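Local coordinates for protein glutamate receptor 1 (Adineta vaga, PDB 4IO2) that binds L-glutamate through the clamshell ligand-binding domain described here and probably serves, as in its family, as a glutamate-gated ion channel, at residues 9-20 and 77-85; 123-133 and 143-151. All coordinates share one frame; numbering follows the deposited sequence. Where two conformers were deposited one is given.

Both contacts belong to the bilobed, periplasmic-binding-protein-like ligand-binding domain, one in each lobe, on opposite sides of the chain's centre. Their centres lie about 31 Å apart, the nearest atoms are about 13 Å apart, and they do not touch. Contact 1 comes first along the chain and closes before contact 2 opens; it pairs strands 9-14 and 81-82 of the three-stranded parallel sheet and runs to Asp85, which binds the glutamate. Contact 2 packs the end of helix 120-125 and the turn after it against the end of helix 140-148, whose first residue, Ala140, gives its backbone N to the same ligand. The glutamate is thus held by elements of both lobes, as in a closed clamshell.

Contact 1 of 2, residues 9-20 and 77-85. With GLU (glutamic acid), chain E.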
loop_
_atom_site.group_PDB
_atom_site.type_symbol
_atom_site.label_atom_id
_atom_site.label_comp_id
_atom_site.label_asym_id
_atom_site.label_seq_id
_atom_site.Cartn_x
_atom_site.Cartn_y
_atom_site.Cartn_z
ATOM N N THR A 9 -19.740 -6.317 19.463
ATOM C CA THR A 9 -18.779 -7.396 19.596
ATOM C C THR A 9 -18.332 -7.888 18.226
ATOM O O THR A 9 -19.157 -8.171 17.365
ATOM C CB THR A 9 -19.377 -8.585 20.405
ATOM O OG1 THR A 9 -19.692 -8.139 21.723
ATOM C CG2 THR A 9 -18.390 -9.754 20.485
ATOM N N LEU A 10 -17.021 -7.948 18.028
ATOM C CA LEU A 10 -16.431 -8.519 16.821
ATOM C C LEU A 10 -15.728 -9.799 17.126
ATOM O O LEU A 10 -14.822 -9.828 17.960
ATOM C CB LEU A 10 -15.392 -7.591 16.228
ATOM C CG LEU A 10 -15.906 -6.308 15.642
ATOM C CD1 LEU A 10 -14.700 -5.507 15.189
ATOM C CD2 LEU A 10 -16.893 -6.573 14.532
ATOM N N ARG A 11 -16.098 -10.851 16.418
ATOM C CA ARG A 11 -15.327 -12.102 16.387
ATOM C C ARG A 11 -14.174 -11.902 15.414
ATOM O O ARG A 11 -14.375 -11.718 14.193
ATOM C CB ARG A 11 -16.190 -13.283 15.935
ATOM C CG ARG A 11 -17.385 -13.600 16.825
ATOM C CD ARG A 11 -18.340 -14.571 16.128
ATOM N NE ARG A 11 -18.750 -14.010 14.850
ATOM C CZ ARG A 11 -19.139 -14.696 13.776
ATOM N NH1 ARG A 11 -19.282 -16.019 13.803
ATOM N NH2 ARG A 11 -19.406 -14.031 12.670
ATOM N N ILE A 12 -12.954 -11.876 15.948
ATOM C CA ILE A 12 -11.744 -11.519 15.193
ATOM C C ILE A 12 -10.880 -12.755 14.999
ATOM O O ILE A 12 -10.322 -13.264 15.958
ATOM C CB ILE A 12 -10.917 -10.452 15.918
ATOM C CG1 ILE A 12 -11.763 -9.235 16.223
ATOM C CG2 ILE A 12 -9.672 -10.104 15.080
ATOM C CD1 ILE A 12 -11.035 -8.117 16.989
ATOM N N GLY A 13 -10.828 -13.259 13.770
ATOM C CA GLY A 13 -9.980 -14.396 13.455
ATOM C C GLY A 13 -8.523 -13.956 13.320
ATOM O O GLY A 13 -8.231 -12.921 12.688
ATOM N N VAL A 14 -7.636 -14.722 13.956
ATOM C CA VAL A 14 -6.202 -14.523 13.857
ATOM C C VAL A 14 -5.571 -15.848 13.510
ATOM O O VAL A 14 -6.195 -16.905 13.632
ATOM C CB VAL A 14 -5.593 -13.902 15.148
ATOM C CG1 VAL A 14 -6.186 -12.527 15.469
ATOM C CG2 VAL A 14 -5.721 -14.790 16.359
ATOM N N ILE A 15 -4.346 -15.791 12.993
ATOM C CA ILE A 15 -3.663 -16.988 12.481
ATOM C C ILE A 15 -2.198 -16.955 12.909
ATOM O O ILE A 15 -1.523 -15.935 12.831
ATOM C CB ILE A 15 -3.841 -17.082 10.941
ATOM C CG1 ILE A 15 -3.196 -18.328 10.368
ATOM C CG2 ILE A 15 -3.352 -15.826 10.190
ATOM C CD1 ILE A 15 -3.594 -18.638 8.932
ATOM N N GLU A 16 -1.709 -18.079 13.409
ATOM C CA GLU A 16 -0.359 -18.136 13.938
ATOM C C GLU A 16 0.680 -17.757 12.877
ATOM O O GLU A 16 0.718 -18.339 11.797
ATOM C CB GLU A 16 -0.077 -19.542 14.508
ATOM C CG GLU A 16 1.296 -19.674 15.167
ATOM C CD GLU A 16 1.552 -20.992 15.853
ATOM O OE1 GLU A 16 0.651 -21.854 15.854
ATOM O OE2 GLU A 16 2.676 -21.178 16.395
ATOM N N SER A 17 1.576 -16.845 13.247
ATOM C CA SER A 17 2.663 -16.407 12.377
ATOM C C SER A 17 3.553 -15.482 13.200
ATOM O O SER A 17 3.176 -14.340 13.446
ATOM C CB SER A 17 2.139 -15.638 11.186
ATOM O OG SER A 17 3.221 -15.314 10.350
ATOM N N VAL A 18 4.708 -15.955 13.659
ATOM C CA VAL A 18 5.578 -15.123 14.445
ATOM C C VAL A 18 6.200 -14.051 13.606
ATOM O O VAL A 18 6.630 -14.309 12.497
ATOM C CB VAL A 18 6.657 -15.925 15.239
ATOM C CG1 VAL A 18 6.016 -16.984 16.087
ATOM C CG2 VAL A 18 7.732 -16.592 14.322
ATOM N N PRO A 19 6.288 -12.804 14.136
ATOM C CA PRO A 19 5.856 -12.224 15.415
ATOM C C PRO A 19 4.544 -11.420 15.296
ATOM O O PRO A 19 4.276 -10.555 16.134
ATOM C CB PRO A 19 7.032 -11.319 15.749
ATOM C CG PRO A 19 7.308 -10.686 14.374
ATOM C CD PRO A 19 7.076 -11.813 13.375
ATOM N N PHE A 20 3.739 -11.702 14.268
ATOM C CA PHE A 20 2.401 -11.134 14.143
ATOM C C PHE A 20 1.476 -11.694 15.210
ATOM O O PHE A 20 0.860 -10.913 15.976
ATOM C CB PHE A 20 1.837 -11.400 12.750
ATOM C CG PHE A 20 2.331 -10.430 11.679
ATOM C CD1 PHE A 20 1.966 -9.100 11.735
ATOM C CD2 PHE A 20 3.194 -10.839 10.685
ATOM C CE1 PHE A 20 2.404 -8.200 10.752
ATOM C CE2 PHE A 20 3.650 -9.961 9.697
ATOM C CZ PHE A 20 3.250 -8.644 9.745
ATOM N N GLY A 77 -18.941 -16.893 7.359
ATOM C CA GLY A 77 -19.565 -16.328 8.550
ATOM C C GLY A 77 -18.927 -16.756 9.861
ATOM O O GLY A 77 -19.486 -16.436 10.910
ATOM N N ASP A 78 -17.746 -17.393 9.814
ATOM C CA ASP A 78 -17.113 -17.929 11.018
ATOM C C ASP A 78 -16.486 -16.855 11.898
ATOM O O ASP A 78 -16.288 -17.060 13.092
ATOM C CB ASP A 78 -16.032 -18.950 10.678
ATOM C CG ASP A 78 -16.561 -20.186 9.932
ATOM O OD1 ASP A 78 -17.767 -20.271 9.573
ATOM O OD2 ASP A 78 -15.710 -21.074 9.699
ATOM N N TYR A 79 -16.206 -15.719 11.276
ATOM C CA TYR A 79 -15.608 -14.563 11.942
ATOM C C TYR A 79 -16.287 -13.313 11.373
ATOM O O TYR A 79 -16.870 -13.356 10.287
ATOM C CB TYR A 79 -14.092 -14.469 11.658
ATOM C CG TYR A 79 -13.315 -15.740 11.948
ATOM C CD1 TYR A 79 -13.063 -16.159 13.257
ATOM C CD2 TYR A 79 -12.871 -16.551 10.926
ATOM C CE1 TYR A 79 -12.355 -17.320 13.524
ATOM C CE2 TYR A 79 -12.149 -17.719 11.186
ATOM C CZ TYR A 79 -11.912 -18.117 12.474
ATOM O OH TYR A 79 -11.198 -19.279 12.679
ATOM N N ASP A 80 -16.167 -12.205 12.083
ATOM C CA ASP A 80 -16.581 -10.893 11.572
ATOM C C ASP A 80 -15.491 -10.184 10.803
ATOM O O ASP A 80 -15.760 -9.608 9.759
ATOM C CB ASP A 80 -17.106 -10.009 12.705
ATOM C CG ASP A 80 -18.295 -10.647 13.394
ATOM O OD1 ASP A 80 -19.257 -11.068 12.685
ATOM O OD2 ASP A 80 -18.279 -10.766 14.625
ATOM N N ILE A 81 -14.288 -10.199 11.344
ATOM C CA ILE A 81 -13.114 -9.718 10.620
ATOM C C ILE A 81 -11.977 -10.714 10.858
ATOM O O ILE A 81 -12.047 -11.530 11.775
ATOM C CB ILE A 81 -12.664 -8.285 11.018
ATOM C CG1 ILE A 81 -12.249 -8.224 12.494
ATOM C CG2 ILE A 81 -13.783 -7.302 10.718
ATOM C CD1 ILE A 81 -11.657 -6.850 12.933
ATOM N N ALA A 82 -10.936 -10.624 10.054
ATOM C CA ALA A 82 -9.703 -11.395 10.291
ATOM C C ALA A 82 -8.493 -10.471 10.121
ATOM O O ALA A 82 -8.397 -9.703 9.171
ATOM C CB ALA A 82 -9.601 -12.626 9.362
ATOM N N ILE A 83 -7.601 -10.537 11.098
ATOM C CA ILE A 83 -6.436 -9.675 11.159
ATOM C C ILE A 83 -5.181 -10.502 11.199
ATOM O O ILE A 83 -5.031 -11.382 12.055
ATOM C CB ILE A 83 -6.456 -8.724 12.380
ATOM C CG1 ILE A 83 -7.737 -7.879 12.427
ATOM C CG2 ILE A 83 -5.245 -7.825 12.315
ATOM C CD1 ILE A 83 -7.845 -7.004 13.684
ATOM N N GLY A 84 -4.265 -10.211 10.288
ATOM C CA GLY A 84 -3.003 -10.898 10.258
ATOM C C GLY A 84 -2.174 -10.457 9.075
ATOM O O GLY A 84 -2.403 -9.420 8.424
ATOM N N ASP A 85 -1.148 -11.253 8.785
ATOM C CA ASP A 85 -0.292 -11.073 7.603
ATOM C C ASP A 85 -0.980 -11.704 6.397
ATOM O O ASP A 85 -0.515 -12.696 5.860
ATOM C CB ASP A 85 1.113 -11.662 7.829
ATOM C CG ASP A 85 1.144 -13.101 8.371
ATOM O OD1 ASP A 85 0.162 -13.609 8.918
ATOM O OD2 ASP A 85 2.242 -13.736 8.276
HETATM N N GLU E . 0.609 -13.384 3.389
HETATM C CA GLU E . 0.466 -14.713 2.789
HETATM C C GLU E . -0.974 -14.932 2.330
HETATM O O GLU E . -1.866 -14.139 2.728
HETATM C CB GLU E . 0.864 -15.838 3.748
HETATM C CG GLU E . 2.290 -15.777 4.309
HETATM C CD GLU E . 3.408 -16.056 3.305
HETATM O OE1 GLU E . 3.104 -16.437 2.176
HETATM O OE2 GLU E . 4.601 -15.959 3.697
HETATM O OXT GLU E . -1.218 -15.888 1.558
HETATM O O HOH W 1 -3.163 -13.143 12.858
HETATM O O HOH W 2 -0.766 -13.564 11.583
#
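Arg11 and Asp80 grip each other at one end of this strand pair. The guanidinium comes side-on: Arg11 NH2 bonds to OD1 of Asp80 at 3.0 Å, nearly straight at 176°, and NE reaches OD2 over 3.3 Å. Both oxygens are approached from above the carboxylate plane, which is turned 58° from the guanidinium. Asp80 OD2 also takes the backbone N of Arg11 at 2.8 Å, on its anti side. A bend at chi3 (-56°) folds the arginine so that NH1 and NH2 together hold the carbonyl O of Gly77, the positive-phi residue of the Schellman motif that closes helix 67-75. Were Arg11 cut back to an alanine, the Asp80 carboxylate would probably lose its charge partner and Gly77 O both side-chain donors.

Beyond this clasp the strands run parallel: Gly13 N bonds to Ile81 O, and Ile83 N to Gly13 O. Strand 9-14 is the middle of the lobe's parallel sheet, with 55-60 on its other edge. On one face Ile12 lies alongside Ile81, pointing the same way, while its CG2 meets CD1 of Ile83. On the other, Gly13 CA sits 3.9 Å from the centroid of the Tyr79 ring, a CH-pi contact; a CB there would clash with Tyr79 CG.

Past the strands, one water joins Ile15 N to Ile83 O and another Ile15 O to Asp85 OD1. Ser17 OG donates to Asp85 OD2 at 2.8 Å, Phe20 lays a ring face against Asp85 CB, and Tyr67 bonds to OD1. Held this way, Asp85 presents its backbone O to the amino N of the bound glutamate at 2.8 Å.

Contact 2 of 2, residues 123-133 and 143-151; sequences LKNGKIPYNRI and DYYLREISG
The Tyr130 ring meets CG2 of Ile149 at its edge, in plane, with CE1 4.0 Å from that methyl. The two side chains slide past each other in opposite directions. Tyr145 stands across Tyr130 at about a right angle and brings its OH to 3.4 Å from Tyr130 CB; that hydroxyl bonds to Asn155. One face of the Tyr145 ring carries CB of Ile149, four residues further along, and Phe156 meets the ring edge-to-face. Ile133 comes up obliquely, its CG2 3.8 Å from CE2 of Tyr145. With CG anti to the backbone N (chi1 -180°), Tyr145 extends from helix 140-148 to Tyr130 and Ile133. Ile149 fills the middle: CG2 also approaches CD1 of Ile133, and CD1 meets CD2 of Leu123 at 4.2 Å. Phe178 of strand 177-180 packs against both Leu123 and Ile149.

The Tyr144 ring has CG of Glu148 over its centre, 3.4 Å above the plane. Lys124, extended beyond CG, passes with CE 3.4 Å from Glu148 O and ends between these two side chains. Lys124 NZ bonds to Tyr144 OH at 3.2 Å and, more weakly, to Glu148 OE1. The other carboxylate oxygen, OE2, is held on its anti side by NE and NH2 of Arg147.

Apolar packing, with a polar flank, thus joins the 3-10 turn 130-132 and the end of helix 120-125 to the C-terminal end of helix 140-148, whose start reaches the ligand. Along that flank the shared carboxylate, with a cation at each oxygen, probably stays ionised and ties Lys124 and Arg147 into one salt-bridge network.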
loop_
_atom_site.group_PDB
_atom_site.type_symbol
_atom_site.label_atom_id
_atom_site.label_comp_id
_atom_site.label_asym_id
_atom_site.label_seq_id
_atom_site.Cartn_x
_atom_site.Cartn_y
_atom_site.Cartn_z
ATOM N N LEU A 123 14.948 -19.839 -11.048
ATOM C CA LEU A 123 13.741 -20.660 -10.966
ATOM C C LEU A 123 13.010 -20.675 -12.296
ATOM O O LEU A 123 12.317 -21.638 -12.608
ATOM C CB LEU A 123 12.761 -20.127 -9.889
ATOM C CG LEU A 123 13.057 -20.415 -8.425
ATOM C CD1 LEU A 123 14.359 -19.790 -8.105
ATOM C CD2 LEU A 123 11.953 -19.858 -7.529
ATOM N N LYS A 124 13.147 -19.597 -13.064
ATOM C CA LYS A 124 12.429 -19.462 -14.336
ATOM C C LYS A 124 13.249 -19.982 -15.516
ATOM O O LYS A 124 12.719 -20.142 -16.604
ATOM C CB LYS A 124 12.008 -17.993 -14.559
ATOM C CG LYS A 124 10.819 -17.534 -13.698
ATOM C CD LYS A 124 10.561 -16.019 -13.761
ATOM C CE LYS A 124 9.311 -15.644 -12.970
ATOM N NZ LYS A 124 9.096 -14.166 -12.762
ATOM N N ASN A 125 14.536 -20.254 -15.304
ATOM C CA ASN A 125 15.381 -20.816 -16.359
ATOM C C ASN A 125 15.357 -22.324 -16.327
ATOM O O ASN A 125 15.650 -22.978 -17.320
ATOM C CB ASN A 125 16.837 -20.373 -16.213
ATOM C CG ASN A 125 17.037 -18.922 -16.541
ATOM O OD1 ASN A 125 16.112 -18.246 -17.010
ATOM N ND2 ASN A 125 18.251 -18.421 -16.302
ATOM N N GLY A 126 15.030 -22.877 -15.170
ATOM C CA GLY A 126 15.107 -24.310 -14.998
ATOM C C GLY A 126 16.412 -24.789 -14.377
ATOM O O GLY A 126 16.756 -25.951 -14.562
ATOM N N LYS A 127 17.145 -23.935 -13.653
ATOM C CA LYS A 127 18.316 -24.399 -12.904
ATOM C C LYS A 127 17.851 -25.338 -11.803
ATOM O O LYS A 127 18.589 -26.230 -11.373
ATOM C CB LYS A 127 19.103 -23.235 -12.271
ATOM C CG LYS A 127 20.422 -23.680 -11.573
ATOM C CD LYS A 127 21.244 -22.513 -10.998
ATOM C CE LYS A 127 22.671 -22.962 -10.584
ATOM N NZ LYS A 127 23.532 -21.851 -10.053
ATOM N N ILE A 128 16.622 -25.107 -11.354
ATOM C CA ILE A 128 15.976 -25.861 -10.288
ATOM C C ILE A 128 14.784 -26.547 -10.948
ATOM O O ILE A 128 13.940 -25.860 -11.534
ATOM C CB ILE A 128 15.426 -24.907 -9.172
ATOM C CG1 ILE A 128 16.531 -23.981 -8.666
ATOM C CG2 ILE A 128 14.839 -25.711 -8.024
ATOM C CD1 ILE A 128 16.129 -23.175 -7.460
ATOM N N PRO A 129 14.712 -27.894 -10.874
ATOM C CA PRO A 129 13.481 -28.538 -11.360
ATOM C C PRO A 129 12.292 -27.988 -10.589
ATOM O O PRO A 129 12.479 -27.541 -9.467
ATOM C CB PRO A 129 13.682 -30.015 -10.994
ATOM C CG PRO A 129 15.170 -30.170 -10.734
ATOM C CD PRO A 129 15.618 -28.846 -10.205
ATOM N N TYR A 130 11.104 -28.025 -11.178
ATOM C CA TYR A 130 9.889 -27.545 -10.513
ATOM C C TYR A 130 9.680 -28.181 -9.149
ATOM O O TYR A 130 9.282 -27.477 -8.193
ATOM C CB TYR A 130 8.673 -27.843 -11.369
ATOM C CG TYR A 130 8.685 -27.177 -12.727
ATOM C CD1 TYR A 130 8.718 -25.800 -12.853
ATOM C CD2 TYR A 130 8.707 -27.946 -13.890
ATOM C CE1 TYR A 130 8.711 -25.192 -14.096
ATOM C CE2 TYR A 130 8.696 -27.345 -15.150
ATOM C CZ TYR A 130 8.711 -25.957 -15.233
ATOM O OH TYR A 130 8.708 -25.322 -16.457
ATOM N N ASN A 131 9.917 -29.485 -9.030
ATOM C CA ASN A 131 9.723 -30.169 -7.755
ATOM C C ASN A 131 10.765 -29.874 -6.661
ATOM O O ASN A 131 10.703 -30.431 -5.539
ATOM C CB ASN A 131 9.663 -31.632 -7.905
ATOM C CG ASN A 131 8.953 -32.290 -6.752
ATOM O OD1 ASN A 131 7.910 -31.855 -6.323
ATOM N ND2 ASN A 131 9.464 -33.394 -6.334
ATOM N N ARG A 132 11.763 -29.048 -6.993
ATOM C CA ARG A 132 12.628 -28.538 -5.942
ATOM C C ARG A 132 12.311 -27.114 -5.501
ATOM O O ARG A 132 13.031 -26.526 -4.680
ATOM C CB ARG A 132 14.077 -28.719 -6.349
ATOM C CG ARG A 132 14.395 -30.246 -6.486
ATOM C CD ARG A 132 15.854 -30.687 -6.469
ATOM N NE ARG A 132 16.517 -30.253 -5.238
ATOM C CZ ARG A 132 16.580 -30.923 -4.083
ATOM N NH1 ARG A 132 16.058 -32.108 -3.919
ATOM N NH2 ARG A 132 17.170 -30.343 -3.049
ATOM N N ILE A 133 11.208 -26.597 -6.046
ATOM C CA ILE A 133 10.617 -25.374 -5.516
ATOM C C ILE A 133 9.422 -25.704 -4.588
ATOM O O ILE A 133 8.414 -26.184 -5.060
ATOM C CB ILE A 133 10.186 -24.475 -6.692
ATOM C CG1 ILE A 133 11.363 -24.234 -7.662
ATOM C CG2 ILE A 133 9.585 -23.152 -6.163
ATOM C CD1 ILE A 133 10.925 -23.642 -8.961
ATOM N N ASP A 143 -0.317 -18.674 -6.088
ATOM C CA ASP A 143 -0.769 -18.130 -7.366
ATOM C C ASP A 143 0.330 -17.436 -8.158
ATOM O O ASP A 143 0.303 -17.468 -9.394
ATOM C CB ASP A 143 -2.035 -17.311 -7.244
ATOM C CG ASP A 143 -3.229 -18.187 -6.858
ATOM O OD1 ASP A 143 -3.458 -19.283 -7.463
ATOM O OD2 ASP A 143 -3.868 -17.833 -5.883
ATOM N N TYR A 144 1.315 -16.858 -7.472
ATOM C CA TYR A 144 2.471 -16.320 -8.171
ATOM C C TYR A 144 3.186 -17.437 -8.932
ATOM O O TYR A 144 3.540 -17.276 -10.100
ATOM C CB TYR A 144 3.438 -15.607 -7.194
ATOM C CG TYR A 144 4.627 -15.036 -7.892
ATOM C CD1 TYR A 144 5.744 -15.825 -8.157
ATOM C CD2 TYR A 144 4.649 -13.708 -8.302
ATOM C CE1 TYR A 144 6.828 -15.301 -8.808
ATOM C CE2 TYR A 144 5.722 -13.186 -8.965
ATOM C CZ TYR A 144 6.808 -13.981 -9.211
ATOM O OH TYR A 144 7.891 -13.460 -9.890
ATOM N N TYR A 145 3.443 -18.538 -8.251
ATOM C CA TYR A 145 4.122 -19.667 -8.871
ATOM C C TYR A 145 3.382 -20.105 -10.122
ATOM O O TYR A 145 4.005 -20.323 -11.190
ATOM C CB TYR A 145 4.225 -20.812 -7.871
ATOM C CG TYR A 145 4.921 -22.020 -8.446
ATOM C CD1 TYR A 145 4.214 -22.961 -9.169
ATOM C CD2 TYR A 145 6.293 -22.225 -8.264
ATOM C CE1 TYR A 145 4.817 -24.063 -9.709
ATOM C CE2 TYR A 145 6.913 -23.317 -8.822
ATOM C CZ TYR A 145 6.162 -24.243 -9.528
ATOM O OH TYR A 145 6.747 -25.354 -10.084
ATOM N N LEU A 146 2.069 -20.293 -10.001
ATOM C CA LEU A 146 1.284 -20.850 -11.092
ATOM C C LEU A 146 1.251 -19.904 -12.305
ATOM O O LEU A 146 1.260 -20.365 -13.455
ATOM C CB LEU A 146 -0.135 -21.174 -10.620
ATOM C CG LEU A 146 -0.245 -22.344 -9.633
ATOM C CD1 LEU A 146 -1.650 -22.438 -9.052
ATOM C CD2 LEU A 146 0.218 -23.648 -10.248
ATOM N N ARG A 147 1.274 -18.595 -12.075
ATOM C CA ARG A 147 1.304 -17.655 -13.193
ATOM C C ARG A 147 2.699 -17.442 -13.793
ATOM O O ARG A 147 2.829 -17.322 -15.010
ATOM C CB ARG A 147 0.732 -16.299 -12.786
ATOM C CG ARG A 147 0.672 -15.295 -13.959
ATOM C CD ARG A 147 0.200 -13.898 -13.530
ATOM N NE ARG A 147 1.148 -13.367 -12.562
ATOM C CZ ARG A 147 0.933 -13.270 -11.256
ATOM N NH1 ARG A 147 -0.251 -13.570 -10.724
ATOM N NH2 ARG A 147 1.927 -12.843 -10.489
ATOM N N GLU A 148 3.720 -17.360 -12.944
ATOM C CA GLU A 148 5.048 -16.889 -13.368
ATOM C C GLU A 148 6.091 -17.953 -13.642
ATOM O O GLU A 148 7.040 -17.713 -14.385
ATOM C CB GLU A 148 5.649 -15.984 -12.306
ATOM C CG GLU A 148 4.771 -14.834 -11.949
ATOM C CD GLU A 148 4.827 -13.695 -12.919
ATOM O OE1 GLU A 148 5.827 -13.577 -13.652
ATOM O OE2 GLU A 148 3.872 -12.890 -12.916
ATOM N N ILE A 149 5.931 -19.118 -13.033
ATOM C CA ILE A 149 6.923 -20.174 -13.156
ATOM C C ILE A 149 6.405 -21.345 -13.985
ATOM O O ILE A 149 7.069 -21.787 -14.928
ATOM C CB ILE A 149 7.387 -20.651 -11.775
ATOM C CG1 ILE A 149 8.164 -19.524 -11.096
ATOM C CG2 ILE A 149 8.259 -21.884 -11.913
ATOM C CD1 ILE A 149 8.404 -19.775 -9.694
ATOM N N SER A 150 5.225 -21.865 -13.664
ATOM C CA SER A 150 4.825 -23.152 -14.249
ATOM C C SER A 150 3.713 -23.110 -15.283
ATOM O O SER A 150 3.277 -24.159 -15.724
ATOM C CB SER A 150 4.366 -24.085 -13.134
ATOM O OG SER A 150 3.127 -23.609 -12.581
ATOM N N GLY A 151 3.250 -21.940 -15.691
ATOM C CA GLY A 151 2.232 -21.885 -16.740
ATOM C C GLY A 151 0.931 -22.575 -16.343
ATOM O O GLY A 151 0.224 -23.174 -17.174
#